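Long-range contacts in signal recognition particle receptor FtsY (Sulfolobus acidocaldarius, PDB 5L3W), which serves as the receptor of the signal recognition particle, its NG region joining a helical bundle to a nucleotide-binding P-loop domain: residues D48-V53 with A269-Y274; E39-L44 with K56-L61; G175-S180 with L215-R220; A146-R151 with D200-M205; L140-A145 with L165-I170. All coordinates share one frame; numbering follows the deposited sequence.

Contact 2 lies within the helical bundle and contact 1 at its junction with the P-loop domain; both use helix 51-66. Contact 2 is a buried, apolar pairing of two consecutive helices, whereas contact 1, partly buried, joins the bundle to helix 267-275 through one hydroxyl and a few apolar groups. Contacts 3, 4 and 5 cluster in the P-loop domain, far from contact 2. Contact 5 is the backbone-bonded outer part of the sheet, and its strand 142-146 runs on into contact 4, a buried, charged meeting of two loops side by side near GDP. Contact 3 abuts contact 4 through Thr149 and Thr201, and pairs a more peripheral salt bridge with aliphatic packing.

Contact 1: D48-V53 with A269-Y274; sequences DVSYEV and ALSLAY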
# COMPACT_ATOMS: atom_id res chain seq x y z
N ASP A 48 9.39 -12.26 -12.25
CA ASP A 48 10.18 -11.49 -11.29
C ASP A 48 9.77 -11.74 -9.85
O ASP A 48 10.12 -10.95 -8.98
CB ASP A 48 10.11 -9.97 -11.53
CG ASP A 48 10.81 -9.55 -12.81
OD1 ASP A 48 11.80 -10.20 -13.22
OD2 ASP A 48 10.37 -8.53 -13.39
N VAL A 49 9.01 -12.80 -9.57
CA VAL A 49 8.76 -13.15 -8.17
C VAL A 49 10.03 -13.73 -7.58
O VAL A 49 10.66 -14.62 -8.18
CB VAL A 49 7.58 -14.13 -8.07
CG1 VAL A 49 7.27 -14.43 -6.62
CG2 VAL A 49 6.33 -13.55 -8.78
N SER A 50 10.44 -13.21 -6.42
CA SER A 50 11.64 -13.70 -5.76
C SER A 50 11.47 -15.15 -5.30
O SER A 50 10.36 -15.70 -5.23
CB SER A 50 12.00 -12.84 -4.54
OG SER A 50 11.11 -13.11 -3.46
N TYR A 51 12.60 -15.75 -4.91
CA TYR A 51 12.62 -17.16 -4.53
C TYR A 51 11.83 -17.41 -3.25
O TYR A 51 11.06 -18.38 -3.17
CB TYR A 51 14.07 -17.62 -4.37
CG TYR A 51 14.87 -17.36 -5.62
CD1 TYR A 51 14.57 -18.01 -6.81
CD2 TYR A 51 15.93 -16.45 -5.62
CE1 TYR A 51 15.30 -17.78 -7.97
CE2 TYR A 51 16.67 -16.20 -6.76
CZ TYR A 51 16.35 -16.87 -7.94
OH TYR A 51 17.07 -16.63 -9.08
N GLU A 52 12.01 -16.55 -2.24
CA GLU A 52 11.28 -16.70 -0.99
C GLU A 52 9.78 -16.57 -1.19
O GLU A 52 9.00 -17.35 -0.63
CB GLU A 52 11.76 -15.66 0.02
CG GLU A 52 13.23 -15.73 0.24
CD GLU A 52 13.68 -14.73 1.27
OE1 GLU A 52 13.44 -14.96 2.47
OE2 GLU A 52 14.25 -13.70 0.86
N VAL A 53 9.34 -15.57 -1.96
CA VAL A 53 7.91 -15.41 -2.23
C VAL A 53 7.39 -16.59 -3.04
O VAL A 53 6.29 -17.11 -2.78
CB VAL A 53 7.65 -14.07 -2.93
CG1 VAL A 53 6.15 -13.93 -3.32
CG2 VAL A 53 8.08 -12.94 -2.06
N ALA A 269 7.28 -5.56 -7.09
CA ALA A 269 6.62 -4.95 -5.93
C ALA A 269 6.17 -6.00 -4.92
O ALA A 269 6.22 -5.75 -3.71
CB ALA A 269 5.44 -4.09 -6.36
N LEU A 270 5.75 -7.18 -5.40
CA LEU A 270 5.37 -8.26 -4.48
C LEU A 270 6.57 -8.77 -3.70
O LEU A 270 6.46 -9.08 -2.51
CB LEU A 270 4.69 -9.39 -5.26
CG LEU A 270 4.12 -10.58 -4.51
CD1 LEU A 270 2.97 -10.15 -3.61
CD2 LEU A 270 3.64 -11.70 -5.48
N SER A 271 7.74 -8.85 -4.35
CA SER A 271 8.94 -9.34 -3.66
C SER A 271 9.44 -8.32 -2.64
O SER A 271 9.92 -8.69 -1.57
CB SER A 271 10.05 -9.65 -4.65
OG SER A 271 9.68 -10.67 -5.54
N LEU A 272 9.35 -7.03 -2.97
CA LEU A 272 9.67 -5.99 -2.00
C LEU A 272 8.78 -6.07 -0.77
O LEU A 272 9.25 -6.03 0.37
CB LEU A 272 9.54 -4.62 -2.66
CG LEU A 272 9.79 -3.44 -1.71
CD1 LEU A 272 11.28 -3.40 -1.39
CD2 LEU A 272 9.35 -2.14 -2.37
N ALA A 273 7.46 -6.18 -1.00
CA ALA A 273 6.50 -6.19 0.11
C ALA A 273 6.74 -7.33 1.08
O ALA A 273 6.52 -7.17 2.29
CB ALA A 273 5.07 -6.28 -0.44
N TYR A 274 7.19 -8.48 0.58
CA TYR A 274 7.43 -9.61 1.46
C TYR A 274 8.43 -9.26 2.56
O TYR A 274 8.32 -9.76 3.68
CB TYR A 274 7.95 -10.81 0.66
CG TYR A 274 8.11 -12.09 1.45
CD1 TYR A 274 7.03 -12.70 2.06
CD2 TYR A 274 9.36 -12.70 1.58
CE1 TYR A 274 7.16 -13.89 2.77
CE2 TYR A 274 9.50 -13.89 2.27
CZ TYR A 274 8.39 -14.48 2.86
OH TYR A 274 8.53 -15.66 3.56
O HOH W 1 11.23 -11.47 -1.54
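Leu270 meets Val53 first, its CD2 lying 4.0 Å from Val53 CG1; on its other flanks Leu270 reaches Ile88 of helix 73-93 and Ile304 of helix 297-304, a buried place that suits a branched aliphatic. One residue on, Ser271 OG accepts the amide of Ser50 (Ser50 N to Ser271 OG 2.8 Å, N-H...O 152°) and donates to Gly267 O in its own helix. A water links Ser271 O to Ser50 OG, which also caps helix 51-66 through a weak bond from Val53 N. Serine fits both places because its short hydroxyl can serve backbone groups at close range. Tyr274 CB lies 3.5 Å from Val53 CG2; with CG anti to the backbone N (chi1 -175°), the ring extends past Val53 and puts CE2 3.6 Å from Glu52 CB. Between these segments one direct hydrogen bond, seconded by a water, is set among apolar contacts, partly with the tyrosine ring: a junction of modest polarity between the two domains.

Contact 2: E39-L44 with K56-L61; sequences ELRFQL and KILEDL
Arg41 and Leu58 form the middle of this pairing of consecutive, nearly antiparallel helices, whose short axes run at 152° and approach to 10.6 Å. From its root the arginine stays beside one methyl: Arg41 CB lies 3.8 Å from Leu58 CD1, and Arg41 CG is hardly farther from it. With CG anti to the backbone N (chi1 -172°) the chain runs straight to CD, then bends at chi3 (-95°), which folds the guanidinium back over the same methyl. After the bend Arg41 NE is still only 3.9 Å from Leu58 CD1, which sits over the centre of one guanidinium face, 3.7 Å from Arg41 CZ. At the tip, NH2 stays equally near that methyl; NH1 makes a salt bridge with Glu38 and NH2 another with Glu55, so the nitrogens pair with carboxylates while one face lies on a hydrocarbon. The second methyl of Leu58 turns to Leu40, CD2 to Leu40 CB being 3.8 Å. Farther along, Leu40 CD1 and Leu61 CD1 meet closely at 3.4 Å, the two side chains crossing at about a right angle, and on the other flank Leu44 CD1 rests 3.7 Å from Ile57 CG2. Leucine and isoleucine suit this buried seam of the helical bundle because their branched ends fill the gap between the helices with methyl contacts. The helices are held here by dispersion and exclusion of water, with arginine roofing the seam at its polar margin.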
# COMPACT_ATOMS: atom_id res chain seq x y z
N GLU A 39 5.38 -25.96 -12.96
CA GLU A 39 4.97 -24.95 -13.94
C GLU A 39 4.66 -23.61 -13.29
O GLU A 39 5.02 -22.55 -13.81
CB GLU A 39 3.73 -25.40 -14.72
CG GLU A 39 3.82 -26.64 -15.58
CD GLU A 39 2.47 -26.92 -16.28
OE1 GLU A 39 2.24 -26.35 -17.37
OE2 GLU A 39 1.64 -27.68 -15.73
N LEU A 40 3.93 -23.62 -12.17
CA LEU A 40 3.70 -22.37 -11.44
C LEU A 40 5.02 -21.73 -11.02
O LEU A 40 5.20 -20.51 -11.17
CB LEU A 40 2.81 -22.63 -10.22
CG LEU A 40 1.36 -22.94 -10.55
CD1 LEU A 40 0.61 -23.39 -9.31
CD2 LEU A 40 0.66 -21.73 -11.18
N ARG A 41 5.95 -22.54 -10.50
CA ARG A 41 7.27 -22.04 -10.15
C ARG A 41 7.93 -21.35 -11.33
O ARG A 41 8.43 -20.23 -11.20
CB ARG A 41 8.17 -23.17 -9.63
CG ARG A 41 9.50 -22.65 -9.06
CD ARG A 41 10.48 -23.79 -8.67
NE ARG A 41 10.35 -24.10 -7.24
CZ ARG A 41 9.74 -25.18 -6.78
NH1 ARG A 41 9.23 -26.06 -7.62
NH2 ARG A 41 9.63 -25.39 -5.49
N PHE A 42 7.92 -22.00 -12.51
CA PHE A 42 8.54 -21.38 -13.68
C PHE A 42 7.94 -20.01 -13.96
O PHE A 42 8.67 -19.04 -14.20
CB PHE A 42 8.39 -22.29 -14.90
CG PHE A 42 9.06 -21.75 -16.13
CD1 PHE A 42 8.38 -20.89 -16.99
CD2 PHE A 42 10.38 -22.09 -16.42
CE1 PHE A 42 9.01 -20.39 -18.12
CE2 PHE A 42 11.01 -21.60 -17.54
CZ PHE A 42 10.33 -20.75 -18.39
N GLN A 43 6.61 -19.91 -13.93
CA GLN A 43 5.93 -18.66 -14.25
C GLN A 43 6.19 -17.59 -13.19
O GLN A 43 6.42 -16.42 -13.53
CB GLN A 43 4.43 -18.90 -14.40
CG GLN A 43 3.62 -17.62 -14.51
CD GLN A 43 3.70 -16.97 -15.91
OE1 GLN A 43 4.76 -16.49 -16.34
NE2 GLN A 43 2.58 -16.96 -16.60
N LEU A 44 6.14 -17.96 -11.91
CA LEU A 44 6.47 -17.02 -10.85
C LEU A 44 7.87 -16.44 -11.02
O LEU A 44 8.06 -15.22 -11.00
CB LEU A 44 6.34 -17.72 -9.50
CG LEU A 44 4.88 -17.98 -9.11
CD1 LEU A 44 4.84 -18.80 -7.83
CD2 LEU A 44 4.23 -16.67 -8.87
N LYS A 56 7.01 -19.52 -0.62
CA LYS A 56 5.81 -19.33 0.19
C LYS A 56 4.55 -19.60 -0.62
O LYS A 56 3.65 -20.30 -0.17
CB LYS A 56 5.77 -17.90 0.75
CG LYS A 56 4.66 -17.69 1.75
CD LYS A 56 3.71 -16.60 1.33
CE LYS A 56 3.00 -16.02 2.55
NZ LYS A 56 2.22 -17.04 3.34
N ILE A 57 4.48 -19.05 -1.83
CA ILE A 57 3.25 -19.14 -2.60
C ILE A 57 2.94 -20.60 -2.97
O ILE A 57 1.78 -21.03 -2.93
CB ILE A 57 3.35 -18.25 -3.84
CG1 ILE A 57 2.97 -16.81 -3.48
CG2 ILE A 57 2.48 -18.81 -4.97
CD1 ILE A 57 2.86 -15.92 -4.69
N LEU A 58 3.97 -21.37 -3.31
CA LEU A 58 3.76 -22.76 -3.71
C LEU A 58 3.42 -23.63 -2.51
O LEU A 58 2.61 -24.56 -2.61
CB LEU A 58 5.01 -23.28 -4.39
CG LEU A 58 5.36 -22.60 -5.70
CD1 LEU A 58 6.74 -23.10 -6.15
CD2 LEU A 58 4.27 -22.89 -6.75
N GLU A 59 4.04 -23.36 -1.36
CA GLU A 59 3.71 -24.08 -0.14
C GLU A 59 2.27 -23.82 0.28
O GLU A 59 1.54 -24.76 0.63
CB GLU A 59 4.69 -23.68 0.98
CG GLU A 59 4.97 -24.78 2.00
CD GLU A 59 5.44 -26.09 1.36
OE1 GLU A 59 6.13 -26.05 0.31
OE2 GLU A 59 5.11 -27.18 1.90
N ASP A 60 1.83 -22.56 0.21
CA ASP A 60 0.42 -22.26 0.49
C ASP A 60 -0.50 -22.96 -0.50
O ASP A 60 -1.63 -23.32 -0.14
CB ASP A 60 0.18 -20.75 0.46
CG ASP A 60 0.96 -20.03 1.54
OD1 ASP A 60 1.53 -20.72 2.40
OD2 ASP A 60 1.00 -18.78 1.52
N LEU A 61 -0.05 -23.16 -1.74
CA LEU A 61 -0.86 -23.87 -2.72
C LEU A 61 -0.97 -25.35 -2.40
O LEU A 61 -2.06 -25.92 -2.48
CB LEU A 61 -0.28 -23.67 -4.12
CG LEU A 61 -0.73 -22.38 -4.79
CD1 LEU A 61 -0.09 -22.25 -6.16
CD2 LEU A 61 -2.24 -22.31 -4.88

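Contact 3: G175-S180 with L215-R220; sequences GADPAS and LKRVLR
The first turn of helix 178-191 comes up against the flank of helix 209-222, most closely at Ala179 and Val218, whose CA atoms are 4.7 Å apart; alanine is small enough for so near a pass. Beside this point Arg217, extended from CG to NE, grips Asp177 end-on: NH2 gives a nearly straight bond to OD1 (Arg217 NH2 to Asp177 OD1 2.7 Å, 177°), and Arg217 NH1 reaches Asp177 OD2 at 2.7 Å. Both use the syn side of the carboxylate, whose plane is turned 35° from the guanidinium. Ala179 CB approaches that guanidinium obliquely, 3.4 Å from Arg217 NH2. Asp177 is also the N-cap, OD1 accepting Ala179 N at 2.8 Å from the other face of the carboxylate plane, so one oxygen serves helix start and salt bridge together. Pro178, well placed in a first helical turn, sets CB 4.1 Å from Val218 CG2 and meets the loop at Thr149. Val218 also packs on Ile115 of strand 112-117, placing helix 209-222 on the sheet, which helix 178-191 reaches through Ala185.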
# COMPACT_ATOMS: atom_id res chain seq x y z
N GLY A 175 12.63 27.77 5.21
CA GLY A 175 13.38 27.46 6.42
C GLY A 175 12.63 27.62 7.72
O GLY A 175 13.25 27.67 8.79
N ALA A 176 11.30 27.69 7.68
CA ALA A 176 10.54 27.88 8.90
C ALA A 176 10.53 26.59 9.72
O ALA A 176 10.80 25.50 9.23
CB ALA A 176 9.12 28.33 8.60
N ASP A 177 10.24 26.75 11.00
CA ASP A 177 10.10 25.64 11.93
C ASP A 177 9.05 24.69 11.37
O ASP A 177 7.88 25.06 11.29
CB ASP A 177 9.71 26.16 13.32
CG ASP A 177 9.54 25.06 14.35
OD1 ASP A 177 9.38 23.88 13.99
OD2 ASP A 177 9.54 25.39 15.55
N PRO A 178 9.44 23.48 10.96
CA PRO A 178 8.45 22.54 10.40
C PRO A 178 7.39 22.10 11.38
O PRO A 178 6.32 21.64 10.96
CB PRO A 178 9.30 21.35 9.95
CG PRO A 178 10.52 21.41 10.84
CD PRO A 178 10.79 22.90 10.99
N ALA A 179 7.66 22.16 12.68
CA ALA A 179 6.64 21.79 13.65
C ALA A 179 5.58 22.88 13.77
O ALA A 179 4.43 22.58 14.12
CB ALA A 179 7.28 21.49 15.01
N SER A 180 5.97 24.13 13.50
CA SER A 180 5.03 25.25 13.51
C SER A 180 4.05 25.14 12.35
O SER A 180 2.85 25.38 12.52
CB SER A 180 5.78 26.58 13.41
OG SER A 180 6.52 26.82 14.58
N LEU A 215 11.93 14.98 12.46
CA LEU A 215 10.72 14.18 12.38
C LEU A 215 10.15 13.87 13.76
O LEU A 215 8.94 13.98 13.96
CB LEU A 215 11.00 12.88 11.62
CG LEU A 215 11.42 13.07 10.17
CD1 LEU A 215 11.60 11.72 9.51
CD2 LEU A 215 10.40 13.95 9.42
N LYS A 216 11.00 13.49 14.72
CA LYS A 216 10.51 13.20 16.06
C LYS A 216 9.97 14.46 16.74
O LYS A 216 9.10 14.37 17.61
CB LYS A 216 11.61 12.60 16.94
CG LYS A 216 12.06 11.20 16.52
CD LYS A 216 13.29 10.79 17.32
CE LYS A 216 13.21 9.34 17.74
NZ LYS A 216 14.54 8.81 18.18
N ARG A 217 10.48 15.62 16.36
CA ARG A 217 9.97 16.85 16.94
C ARG A 217 8.61 17.19 16.34
O ARG A 217 7.67 17.53 17.07
CB ARG A 217 10.99 17.98 16.75
CG ARG A 217 10.54 19.31 17.29
CD ARG A 217 11.67 20.31 17.51
NE ARG A 217 11.12 21.60 17.90
CZ ARG A 217 10.58 22.46 17.03
NH1 ARG A 217 10.08 23.61 17.45
NH2 ARG A 217 10.54 22.17 15.74
N VAL A 218 8.48 17.06 15.02
CA VAL A 218 7.17 17.20 14.39
C VAL A 218 6.18 16.23 15.02
O VAL A 218 5.07 16.61 15.41
CB VAL A 218 7.29 17.00 12.87
CG1 VAL A 218 5.91 17.02 12.22
CG2 VAL A 218 8.18 18.09 12.26
N LEU A 219 6.59 14.96 15.18
CA LEU A 219 5.71 13.92 15.70
C LEU A 219 5.20 14.26 17.09
O LEU A 219 4.00 14.13 17.37
CB LEU A 219 6.44 12.58 15.74
CG LEU A 219 6.59 11.86 14.40
CD1 LEU A 219 7.37 10.59 14.61
CD2 LEU A 219 5.20 11.57 13.86
N ARG A 220 6.09 14.68 17.98
CA ARG A 220 5.67 14.94 19.34
C ARG A 220 4.86 16.22 19.45
O ARG A 220 4.06 16.36 20.37
CB ARG A 220 6.89 14.92 20.28
CG ARG A 220 7.30 16.17 20.93
CD ARG A 220 8.59 15.96 21.74
NE ARG A 220 9.44 17.15 21.74
CZ ARG A 220 10.49 17.33 20.92
NH1 ARG A 220 10.84 16.38 20.06
NH2 ARG A 220 11.20 18.46 20.99

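Contact 4: A146-R151 with D200-M205; sequences ASDTFR and DTAGRM. With GDP (guanosine-5'-diphosphate), chain B.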
# COMPACT_ATOMS: atom_id res chain seq x y z
N ALA A 146 2.82 21.97 4.61
CA ALA A 146 4.10 21.78 3.92
C ALA A 146 5.23 21.91 4.94
O ALA A 146 5.70 23.01 5.21
CB ALA A 146 4.24 22.78 2.78
N SER A 147 5.66 20.80 5.52
CA SER A 147 6.66 20.85 6.58
C SER A 147 8.05 20.45 6.11
O SER A 147 8.97 20.34 6.94
CB SER A 147 6.25 19.98 7.76
OG SER A 147 5.07 20.49 8.35
N ASP A 148 8.23 20.21 4.80
CA ASP A 148 9.56 20.15 4.19
C ASP A 148 9.98 21.57 3.82
O ASP A 148 10.06 21.96 2.65
CB ASP A 148 9.54 19.22 2.98
CG ASP A 148 10.93 18.93 2.43
OD1 ASP A 148 11.91 19.61 2.83
OD2 ASP A 148 11.04 18.02 1.57
N THR A 149 10.26 22.35 4.87
CA THR A 149 10.36 23.80 4.75
C THR A 149 11.69 24.28 4.17
O THR A 149 11.84 25.48 3.90
CB THR A 149 10.15 24.46 6.13
OG1 THR A 149 11.27 24.20 6.98
CG2 THR A 149 8.88 23.92 6.80
N PHE A 150 12.66 23.38 4.00
CA PHE A 150 13.94 23.77 3.41
C PHE A 150 14.10 23.31 1.96
O PHE A 150 14.93 23.87 1.25
CB PHE A 150 15.10 23.22 4.26
CG PHE A 150 15.45 24.08 5.46
CD1 PHE A 150 14.68 24.03 6.62
CD2 PHE A 150 16.55 24.92 5.43
CE1 PHE A 150 15.00 24.82 7.72
CE2 PHE A 150 16.87 25.71 6.53
CZ PHE A 150 16.10 25.66 7.68
N ARG A 151 13.34 22.31 1.52
CA ARG A 151 13.34 21.90 0.11
C ARG A 151 12.31 22.77 -0.60
O ARG A 151 11.14 22.42 -0.73
CB ARG A 151 13.02 20.42 -0.04
CG ARG A 151 13.35 19.87 -1.42
CD ARG A 151 13.04 18.37 -1.55
NE ARG A 151 11.62 18.10 -1.74
CZ ARG A 151 11.13 17.15 -2.54
NH1 ARG A 151 11.95 16.37 -3.24
NH2 ARG A 151 9.82 16.97 -2.64
N ASP A 200 3.31 16.88 4.94
CA ASP A 200 4.54 16.53 4.24
C ASP A 200 5.74 16.73 5.17
O ASP A 200 5.79 17.70 5.92
CB ASP A 200 4.72 17.39 2.98
CG ASP A 200 5.88 16.90 2.10
OD1 ASP A 200 6.09 15.66 2.06
OD2 ASP A 200 6.57 17.74 1.47
N THR A 201 6.71 15.83 5.10
CA THR A 201 7.92 15.96 5.90
C THR A 201 9.14 16.08 5.00
O THR A 201 9.07 15.87 3.78
CB THR A 201 8.10 14.77 6.85
OG1 THR A 201 7.97 13.55 6.11
CG2 THR A 201 7.08 14.83 7.98
N ALA A 202 10.28 16.38 5.64
CA ALA A 202 11.50 16.69 4.89
C ALA A 202 11.97 15.52 4.05
O ALA A 202 12.37 14.47 4.57
CB ALA A 202 12.62 17.14 5.83
N GLY A 203 11.87 15.67 2.73
CA GLY A 203 12.49 14.73 1.81
C GLY A 203 13.95 15.09 1.63
O GLY A 203 14.29 16.26 1.44
N ARG A 204 14.81 14.09 1.74
CA ARG A 204 16.24 14.25 1.53
C ARG A 204 16.69 13.19 0.55
O ARG A 204 15.93 12.30 0.17
CB ARG A 204 17.02 14.14 2.85
CG ARG A 204 16.70 15.23 3.86
CD ARG A 204 17.13 16.59 3.34
NE ARG A 204 16.85 17.66 4.30
CZ ARG A 204 15.80 18.48 4.24
NH1 ARG A 204 14.93 18.38 3.24
NH2 ARG A 204 15.64 19.42 5.16
N MET A 205 17.95 13.28 0.11
CA MET A 205 18.50 12.18 -0.67
C MET A 205 18.79 10.97 0.23
O MET A 205 18.68 9.83 -0.22
CB MET A 205 19.75 12.63 -1.42
CG MET A 205 20.25 11.63 -2.46
SD MET A 205 21.07 12.40 -3.88
CE MET A 205 19.66 13.11 -4.73
PB GDP B . 9.15 13.67 -4.43
O1B GDP B . 8.02 14.52 -3.90
O2B GDP B . 9.53 12.64 -3.38
O3B GDP B . 10.37 14.50 -4.71
O3A GDP B . 8.62 12.88 -5.72
PA GDP B . 7.53 13.44 -6.77
O1A GDP B . 6.13 13.51 -6.20
O2A GDP B . 7.98 14.78 -7.32
O5' GDP B . 7.60 12.30 -7.89
C5' GDP B . 8.80 12.12 -8.66
C4' GDP B . 8.43 11.53 -10.02
O4' GDP B . 7.86 10.22 -9.83
C3' GDP B . 7.35 12.38 -10.68
O3' GDP B . 7.63 12.64 -12.06
C2' GDP B . 6.09 11.54 -10.56
O2' GDP B . 5.20 11.78 -11.64
C1' GDP B . 6.64 10.12 -10.54
N9 GDP B . 5.68 9.21 -9.89
C8 GDP B . 5.20 9.31 -8.63
N7 GDP B . 4.31 8.32 -8.37
C5 GDP B . 4.22 7.56 -9.48
C6 GDP B . 3.48 6.34 -9.89
O6 GDP B . 2.70 5.76 -9.12
N1 GDP B . 3.67 5.88 -11.14
C2 GDP B . 4.50 6.48 -12.01
N2 GDP B . 4.63 5.95 -13.25
N3 GDP B . 5.21 7.59 -11.70
C4 GDP B . 5.11 8.16 -10.48
O HOH W 2 9.73 18.10 7.94
O HOH W 3 6.52 20.05 2.71
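Asp148 is the hub where two loops of the P-loop domain run side by side, each following a parallel strand; their sequences, DTFR and DTAGR, match the G2 and G3 motifs of SRP-type proteins. The tight part is buried. Asp148 CB faces Thr201 O and Asp200 OD2, and the carboxylate lies against Ala202, Asp148 CG to Ala202 CA 3.4 Å. Gly203 N comes from above the carboxylate plane to Asp148 OD2 at 2.7 Å; a residue without a side chain keeps this narrow place uncrowded. A water accepts from Asp148 N and donates to Asp200 OD2, bridging the loops, while Asp200 OD1 makes a salt bridge with Lys124. The looser side is formed by Arg204 and the exposed Phe150. Arg204 NH1 meets Asp148 OD1 at a longer 3.3 Å, on the syn side but 30° out of the carboxylate plane, and also bonds Gly203 O at 2.9 Å; Arg204 NH2 merely brushes Phe150 CB. Arg151 stands apart as the link to GDP: bent at chi3 (78°), it brings NH1 to 2.9 Å from GDP O3B, while NH2 bonds O3B and O1B of the same phosphate. Arg151 NE also forms a long salt bridge with Asp148 OD2, 3.4 Å. Asp148 thus probably steadies the arginine that holds the beta phosphate and ties it to the G3 loop, so the two loops are probably coupled in part through this carboxylate.

Contact 5: L140-A145 with L165-I170; sequences LSTIIA and LEVQLI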
# COMPACT_ATOMS: atom_id res chain seq x y z
N LEU A 140 -14.55 14.10 2.17
CA LEU A 140 -13.76 14.48 3.33
C LEU A 140 -12.92 15.69 2.96
O LEU A 140 -12.13 15.64 2.02
CB LEU A 140 -12.88 13.31 3.78
CG LEU A 140 -13.62 12.13 4.40
CD1 LEU A 140 -12.63 11.01 4.73
CD2 LEU A 140 -14.38 12.56 5.64
N SER A 141 -13.11 16.78 3.70
CA SER A 141 -12.31 17.98 3.45
C SER A 141 -10.91 17.78 4.01
O SER A 141 -10.70 17.05 4.98
CB SER A 141 -12.96 19.20 4.09
OG SER A 141 -13.03 19.04 5.49
N THR A 142 -9.94 18.44 3.38
CA THR A 142 -8.54 18.21 3.69
C THR A 142 -7.74 19.49 3.56
O THR A 142 -8.06 20.36 2.75
CB THR A 142 -7.93 17.15 2.77
OG1 THR A 142 -8.32 17.43 1.41
CG2 THR A 142 -8.41 15.78 3.14
N ILE A 143 -6.68 19.60 4.36
CA ILE A 143 -5.63 20.58 4.09
C ILE A 143 -4.28 19.88 4.14
O ILE A 143 -4.14 18.77 4.66
CB ILE A 143 -5.64 21.77 5.07
CG1 ILE A 143 -5.37 21.31 6.49
CG2 ILE A 143 -6.95 22.57 4.95
CD1 ILE A 143 -5.01 22.46 7.40
N ILE A 144 -3.29 20.56 3.58
CA ILE A 144 -1.92 20.08 3.52
C ILE A 144 -1.04 21.02 4.34
O ILE A 144 -1.17 22.25 4.22
CB ILE A 144 -1.41 20.01 2.07
CG1 ILE A 144 -2.41 19.26 1.19
CG2 ILE A 144 -0.03 19.37 2.02
CD1 ILE A 144 -2.07 19.30 -0.30
N ALA A 145 -0.16 20.45 5.14
CA ALA A 145 0.87 21.23 5.83
C ALA A 145 2.21 20.94 5.18
O ALA A 145 2.68 19.80 5.19
CB ALA A 145 0.91 20.88 7.32
N LEU A 165 -6.36 20.90 -6.94
CA LEU A 165 -7.31 20.12 -6.16
C LEU A 165 -8.24 20.99 -5.32
O LEU A 165 -9.14 20.45 -4.67
CB LEU A 165 -6.56 19.13 -5.26
CG LEU A 165 -5.92 17.94 -5.99
CD1 LEU A 165 -4.68 17.48 -5.26
CD2 LEU A 165 -6.90 16.79 -6.13
N GLU A 166 -8.06 22.31 -5.34
CA GLU A 166 -8.92 23.25 -4.61
C GLU A 166 -8.93 22.92 -3.11
O GLU A 166 -9.96 22.62 -2.51
CB GLU A 166 -10.34 23.25 -5.18
CG GLU A 166 -10.44 23.74 -6.61
CD GLU A 166 -11.86 23.65 -7.15
OE1 GLU A 166 -12.46 22.56 -7.04
OE2 GLU A 166 -12.36 24.67 -7.67
N VAL A 167 -7.73 22.99 -2.53
CA VAL A 167 -7.50 22.61 -1.14
C VAL A 167 -6.51 23.61 -0.55
O VAL A 167 -5.67 24.17 -1.26
CB VAL A 167 -6.99 21.15 -1.04
CG1 VAL A 167 -6.20 20.91 0.23
CG2 VAL A 167 -8.15 20.18 -1.11
N GLN A 168 -6.63 23.86 0.76
CA GLN A 168 -5.76 24.82 1.43
C GLN A 168 -4.40 24.21 1.73
O GLN A 168 -4.30 23.10 2.27
CB GLN A 168 -6.41 25.31 2.72
CG GLN A 168 -5.51 26.24 3.54
CD GLN A 168 -5.61 27.70 3.10
OE1 GLN A 168 -6.69 28.28 3.10
NE2 GLN A 168 -4.48 28.29 2.71
N LEU A 169 -3.36 24.95 1.40
CA LEU A 169 -1.98 24.61 1.72
C LEU A 169 -1.50 25.57 2.80
O LEU A 169 -1.48 26.78 2.59
CB LEU A 169 -1.10 24.72 0.48
CG LEU A 169 0.41 24.58 0.66
CD1 LEU A 169 0.76 23.12 0.86
CD2 LEU A 169 1.16 25.16 -0.54
N ILE A 170 -1.14 25.03 3.96
CA ILE A 170 -0.48 25.83 5.00
C ILE A 170 1.02 25.71 4.82
O ILE A 170 1.57 24.60 4.69
CB ILE A 170 -0.91 25.37 6.40
CG1 ILE A 170 -2.42 25.57 6.59
CG2 ILE A 170 -0.14 26.15 7.46
CD1 ILE A 170 -2.89 27.03 6.47
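Ile144 and Leu169 face one side of the sheet and Ile143, Gln168 and Ile170 the other, in the parallel pairing of a beta-alpha-beta unit: strand 142-146, helix 152-164, then strand 168-170 at the sheet's outer edge. The strands run at 27° to each other. Two backbone bonds tie them, Ile144 N to Gln168 O at 3.0 Å and Ile170 N to Ile144 O at 2.8 Å. On the first side, Leu169 CD1 turns inward to lie 4.0 Å from Ile144 CB, and Leu169 itself rests on Leu158 and Ala162 of the connecting helix. On the second, Ile143 and Gln168 stand side by side and point the same way, Ile143 CG2 being 3.6 Å from Gln168 CB; the glutamine's aliphatic part serves the packing and its amide, bent off at chi2 (86°), leads away. Ile143 CD1 then comes to 4.1 Å of Ile170 CG1, with Ala185 of helix 178-191 covering both. Beta-branched residues suit such extended strands. Before the bonded residues in sequence, Val167 closes the pair on Thr142: Val167 CG2 lies 3.7 Å from Thr142 OG1, a buried hydroxyl with no polar partner in the model.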